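Local coordinates for protein 6-aminohexanoate-cyclic-dimer hydrolase (Arthrobacter sp., PDB 3A2Q) that hydrolyses the cyclic dimer of 6-aminohexanoate, a by-product of nylon-6 manufacture, to the linear dimer, at residues T84-G89 / T118-M123; T128-A133 / G144-G149. The protein carries 1 engineered substitution. All blocks are in the same frame, centred on the assembly; numbering follows the deposited sequence.

Contact 1: T84-G89 / T118-M123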
loop_
_atom_site.group_PDB
_atom_site.type_symbol
_atom_site.label_atom_id
_atom_site.label_comp_id
_atom_site.label_asym_id
_atom_site.label_seq_id
_atom_site.Cartn_x
_atom_site.Cartn_y
_atom_site.Cartn_z
ATOM N N THR A 84 15.497 -8.710 3.710
ATOM C CA THR A 84 16.343 -8.188 2.639
ATOM C C THR A 84 16.026 -6.771 2.176
ATOM O O THR A 84 16.927 -6.034 1.763
ATOM C CB THR A 84 16.278 -9.099 1.392
ATOM O OG1 THR A 84 14.970 -9.016 0.811
ATOM C CG2 THR A 84 16.566 -10.550 1.768
ATOM N N SER A 85 14.752 -6.388 2.245
ATOM C CA SER A 85 14.337 -5.068 1.781
ATOM C C SER A 85 14.707 -4.991 0.305
ATOM O O SER A 85 14.854 -3.907 -0.262
ATOM C CB SER A 85 15.060 -3.961 2.550
ATOM O OG SER A 85 14.618 -3.906 3.893
ATOM N N SER A 86 14.857 -6.166 -0.299
ATOM C CA SER A 86 15.228 -6.307 -1.702
ATOM C C SER A 86 16.548 -5.648 -2.073
ATOM O O SER A 86 16.717 -5.133 -3.181
ATOM C CB SER A 86 14.103 -5.809 -2.610
ATOM O OG SER A 86 13.051 -6.759 -2.631
ATOM N N ILE A 87 17.482 -5.666 -1.130
ATOM C CA ILE A 87 18.815 -5.122 -1.363
ATOM C C ILE A 87 19.698 -6.337 -1.649
ATOM O O ILE A 87 19.773 -7.257 -0.837
ATOM C CB ILE A 87 19.362 -4.382 -0.125
ATOM C CG1 ILE A 87 18.438 -3.215 0.236
ATOM C CG2 ILE A 87 20.766 -3.864 -0.414
ATOM C CD1 ILE A 87 18.854 -2.453 1.487
ATOM N N LYS A 88 20.342 -6.349 -2.813
ATOM C CA LYS A 88 21.202 -7.466 -3.193
ATOM C C LYS A 88 22.189 -7.786 -2.073
ATOM O O LYS A 88 22.238 -8.912 -1.580
ATOM C CB LYS A 88 21.957 -7.125 -4.481
ATOM C CG LYS A 88 22.808 -8.256 -5.038
ATOM C CD LYS A 88 23.451 -7.847 -6.358
ATOM C CE LYS A 88 24.322 -8.957 -6.929
ATOM N NZ LYS A 88 25.471 -9.279 -6.039
ATOM N N GLY A 89 22.958 -6.781 -1.664
ATOM C CA GLY A 89 23.931 -6.971 -0.604
ATOM C C GLY A 89 23.355 -7.541 0.680
ATOM O O GLY A 89 24.068 -8.189 1.446
ATOM N N THR A 118 6.329 -10.736 1.272
ATOM C CA THR A 118 6.102 -10.403 -0.132
ATOM C C THR A 118 7.167 -9.515 -0.760
ATOM O O THR A 118 7.825 -8.724 -0.083
ATOM C CB THR A 118 4.749 -9.724 -0.304
ATOM O OG1 THR A 118 4.658 -8.625 0.612
ATOM C CG2 THR A 118 3.629 -10.713 -0.037
ATOM N N ASN A 119 7.296 -9.631 -2.078
ATOM C CA ASN A 119 8.288 -8.884 -2.838
ATOM C C ASN A 119 8.037 -7.379 -2.925
ATOM O O ASN A 119 6.899 -6.916 -2.840
ATOM C CB ASN A 119 8.407 -9.492 -4.241
ATOM C CG ASN A 119 9.673 -9.064 -4.958
ATOM O OD1 ASN A 119 10.687 -8.756 -4.327
ATOM N ND2 ASN A 119 9.628 -9.066 -6.286
ATOM N N THR A 120 9.122 -6.630 -3.099
ATOM C CA THR A 120 9.096 -5.174 -3.195
ATOM C C THR A 120 10.310 -4.678 -3.979
ATOM O O THR A 120 11.326 -5.373 -4.066
ATOM C CB THR A 120 9.180 -4.528 -1.785
ATOM O OG1 THR A 120 9.437 -3.122 -1.906
ATOM C CG2 THR A 120 10.323 -5.159 -0.986
ATOM N N PRO A 121 10.214 -3.486 -4.588
ATOM C CA PRO A 121 11.395 -3.013 -5.313
ATOM C C PRO A 121 12.390 -2.671 -4.202
ATOM O O PRO A 121 11.990 -2.521 -3.045
ATOM C CB PRO A 121 10.885 -1.779 -6.061
ATOM C CG PRO A 121 9.708 -1.325 -5.228
ATOM C CD PRO A 121 9.052 -2.617 -4.844
ATOM N N GLU A 122 13.672 -2.562 -4.528
ATOM C CA GLU A 122 14.677 -2.271 -3.509
ATOM C C GLU A 122 14.362 -1.069 -2.616
ATOM O O GLU A 122 14.253 0.063 -3.091
ATOM C CB GLU A 122 16.045 -2.062 -4.152
ATOM C CG GLU A 122 17.134 -1.807 -3.127
ATOM C CD GLU A 122 18.507 -1.709 -3.743
ATOM O OE1 GLU A 122 18.763 -0.730 -4.476
ATOM O OE2 GLU A 122 19.324 -2.618 -3.493
ATOM N N MET A 123 14.243 -1.328 -1.317
ATOM C CA MET A 123 13.944 -0.291 -0.333
ATOM C C MET A 123 12.666 0.470 -0.690
ATOM O O MET A 123 12.461 1.601 -0.241
ATOM C CB MET A 123 15.133 0.676 -0.203
ATOM C CG MET A 123 16.417 -0.003 0.298
ATOM S SD MET A 123 17.802 1.114 0.610
ATOM C CE MET A 123 18.517 1.262 -1.058
HETATM O O HOH W 1 20.065 -4.607 -5.102
#
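Ser85 O accepts a nearly straight hydrogen bond from Met123 N (2.9 Å, 170° at the hydrogen), tying the turn ahead of helix 88-93 to the loop that leaves strand 113-118. At Ser86 the side chain takes over. Its OG stands beside its own backbone N (chi1 -75°) and donates to Thr120 O at 2.6 Å, tilted 28° from the carbonyl plane, while Thr120 CG2 lies alongside the hydroxyl. The carbonyl of Ser86 faces the base of Glu122, with O 3.3 Å from Glu122 CB. Ile87, at the N-cap position of the helix, crosses the Glu122 chain at about a right angle and sends CD1 to within 3.7 Å of Met123 CG. Helix 308-331 also packs on the side chain of Met123, which lines the pocket of a bound 6-aminohexanoic acid. Lys88 takes part through its backbone: a water accepts from Lys88 N at 2.9 Å and donates to Glu122 OE2 at 2.7 Å. Glu122 OE1 is taken by Ser344 OG and Glu341 N. With both oxygens accepting, and OE2 bridged by water to the first turn of a helix, Glu122 is probably a buried carboxylate anion.

Contact 2: T128-A133 / G144-G149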
loop_
_atom_site.group_PDB
_atom_site.type_symbol
_atom_site.label_atom_id
_atom_site.label_comp_id
_atom_site.label_asym_id
_atom_site.label_seq_id
_atom_site.Cartn_x
_atom_site.Cartn_y
_atom_site.Cartn_z
ATOM N N THR A 128 6.779 -0.092 -9.287
ATOM C CA THR A 128 6.599 -1.374 -9.948
ATOM C C THR A 128 7.411 -2.282 -9.036
ATOM O O THR A 128 8.226 -1.791 -8.257
ATOM C CB THR A 128 7.158 -1.426 -11.380
ATOM O OG1 THR A 128 6.760 -2.669 -11.972
ATOM C CG2 THR A 128 8.677 -1.339 -11.388
ATOM N N THR A 129 7.193 -3.589 -9.117
ATOM C CA THR A 129 7.897 -4.520 -8.237
ATOM C C THR A 129 8.751 -5.475 -9.055
ATOM O O THR A 129 8.369 -6.619 -9.290
ATOM C CB THR A 129 6.878 -5.309 -7.380
ATOM O OG1 THR A 129 6.037 -4.382 -6.680
ATOM C CG2 THR A 129 7.579 -6.190 -6.362
ATOM N N GLU A 130 9.909 -4.982 -9.485
ATOM C CA GLU A 130 10.841 -5.756 -10.302
ATOM C C GLU A 130 12.274 -5.549 -9.802
ATOM O O GLU A 130 13.136 -5.043 -10.526
ATOM C CB GLU A 130 10.714 -5.309 -11.763
ATOM C CG GLU A 130 9.313 -5.528 -12.339
ATOM C CD GLU A 130 9.059 -4.740 -13.608
ATOM O OE1 GLU A 130 9.914 -4.779 -14.518
ATOM O OE2 GLU A 130 7.999 -4.086 -13.702
ATOM N N PRO A 131 12.543 -5.945 -8.549
ATOM C CA PRO A 131 13.875 -5.794 -7.960
ATOM C C PRO A 131 14.871 -6.749 -8.606
ATOM O O PRO A 131 14.499 -7.844 -9.027
ATOM C CB PRO A 131 13.645 -6.154 -6.500
ATOM C CG PRO A 131 12.576 -7.197 -6.588
ATOM C CD PRO A 131 11.625 -6.605 -7.604
ATOM N N GLU A 132 16.130 -6.334 -8.673
ATOM C CA GLU A 132 17.175 -7.182 -9.233
ATOM C C GLU A 132 17.382 -8.381 -8.309
ATOM O O GLU A 132 17.642 -9.496 -8.762
ATOM C CB GLU A 132 18.487 -6.401 -9.345
ATOM C CG GLU A 132 18.528 -5.389 -10.478
ATOM C CD GLU A 132 19.763 -4.506 -10.431
ATOM O OE1 GLU A 132 20.844 -5.006 -10.047
ATOM O OE2 GLU A 132 19.654 -3.314 -10.791
ATOM N N ALA A 133 17.246 -8.140 -7.009
ATOM C CA ALA A 133 17.441 -9.171 -5.998
ATOM C C ALA A 133 16.505 -10.374 -6.056
ATOM O O ALA A 133 16.959 -11.509 -5.928
ATOM C CB ALA A 133 17.381 -8.544 -4.607
ATOM N N GLY A 144 2.196 -10.642 -18.076
ATOM C CA GLY A 144 3.149 -9.782 -18.748
ATOM C C GLY A 144 3.064 -8.359 -18.233
ATOM O O GLY A 144 3.781 -7.479 -18.708
ATOM N N ARG A 145 2.200 -8.131 -17.243
ATOM C CA ARG A 145 2.014 -6.793 -16.684
ATOM C C ARG A 145 2.550 -6.623 -15.270
ATOM O O ARG A 145 2.625 -7.571 -14.497
ATOM C CB ARG A 145 0.525 -6.419 -16.660
ATOM C CG ARG A 145 -0.181 -6.406 -17.994
ATOM C CD ARG A 145 0.289 -5.288 -18.911
ATOM N NE ARG A 145 -0.556 -5.247 -20.102
ATOM C CZ ARG A 145 -1.558 -4.393 -20.292
ATOM N NH1 ARG A 145 -1.849 -3.478 -19.375
ATOM N NH2 ARG A 145 -2.298 -4.481 -21.390
ATOM N N SER A 146 2.893 -5.383 -14.946
ATOM C CA SER A 146 3.395 -5.015 -13.630
ATOM C C SER A 146 2.277 -5.174 -12.596
ATOM O O SER A 146 1.109 -5.317 -12.952
ATOM C CB SER A 146 3.866 -3.557 -13.654
ATOM O OG SER A 146 4.090 -3.050 -12.346
ATOM N N VAL A 147 2.645 -5.154 -11.320
ATOM C CA VAL A 147 1.670 -5.266 -10.239
ATOM C C VAL A 147 1.676 -3.967 -9.442
ATOM O O VAL A 147 1.088 -3.882 -8.363
ATOM C CB VAL A 147 1.998 -6.443 -9.280
ATOM C CG1 VAL A 147 1.784 -7.773 -9.997
ATOM C CG2 VAL A 147 3.441 -6.330 -8.765
ATOM N N GLY A 148 2.326 -2.950 -9.995
ATOM C CA GLY A 148 2.431 -1.677 -9.304
ATOM C C GLY A 148 3.489 -1.832 -8.227
ATOM O O GLY A 148 4.175 -2.850 -8.182
ATOM N N GLY A 149 3.632 -0.835 -7.360
ATOM C CA GLY A 149 4.624 -0.921 -6.303
ATOM C C GLY A 149 4.446 0.221 -5.324
ATOM O O GLY A 149 3.641 1.113 -5.583
HETATM O O HOH W 2 5.826 -5.730 -11.150
#
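Thr128 meets Ser146 hydroxyl to hydroxyl, at an ST turn in the loop that runs into the glycine- and serine-rich signature sequence of the amidase family. From Thr128 CB, 3.6 Å from Ser146 OG, the side chain sends OG1 anti to the backbone N (chi1 -172°). That oxygen comes to 2.7 Å from Ser146 OG and donates to Glu130 OE2 at 2.6 Å, reaching the carboxylate on its anti side and 29° out of its plane. The other carboxylate oxygen of Glu130 accepts from Gly397 N. Ser146 OG accepts in turn from Gly148 N (2.9 Å), the bond that closes the ST turn. Ser146, Thr128 and Glu130 thus stand in a row of polar contacts, the first on one segment and the other two on the facing one. A valine in place of Thr128 would probably leave Glu130 OE2 without this hydroxyl donor and set a methyl against Ser146 OG. Next along the chain, Thr129 OG1 donates to Gly148 O at 2.8 Å, lying in the carbonyl plane with a C=O...donor angle of 146°, and Thr129 CB packs on Val147 CG2. Gly149, directly before Ser150 of the probable charge relay, has its CA only 4.2 Å from Thr128 CA; the backbones can come this close because no side chain stands between them. Beside the hydroxyl pair, one water accepts from both backbones, from Thr129 N and, at 3.2 Å, from Val147 N.

Overall arrangement
Contact 1 closes before contact 2 opens along the chain, and their centres lie 11 Å apart on the same side of the molecule. Segments 118-123, 128-133 and 144-149 all belong to the long connection from strand 113-118 of the mixed sheet to helix 152-159, whereas 84-89 comes earlier and leads into helix 88-93. The contacts touch directly: Pro131 CG packs on Asn119 OD1 at 3.3 Å, and Pro121 CG meets Thr128 O. Together they frame the probable charge relay, Thr120 lying near Lys72, and Pro121 and Gly149 near Ser150. The engineered Ala174, at the position of the presumed nucleophile, is also close to Gly149.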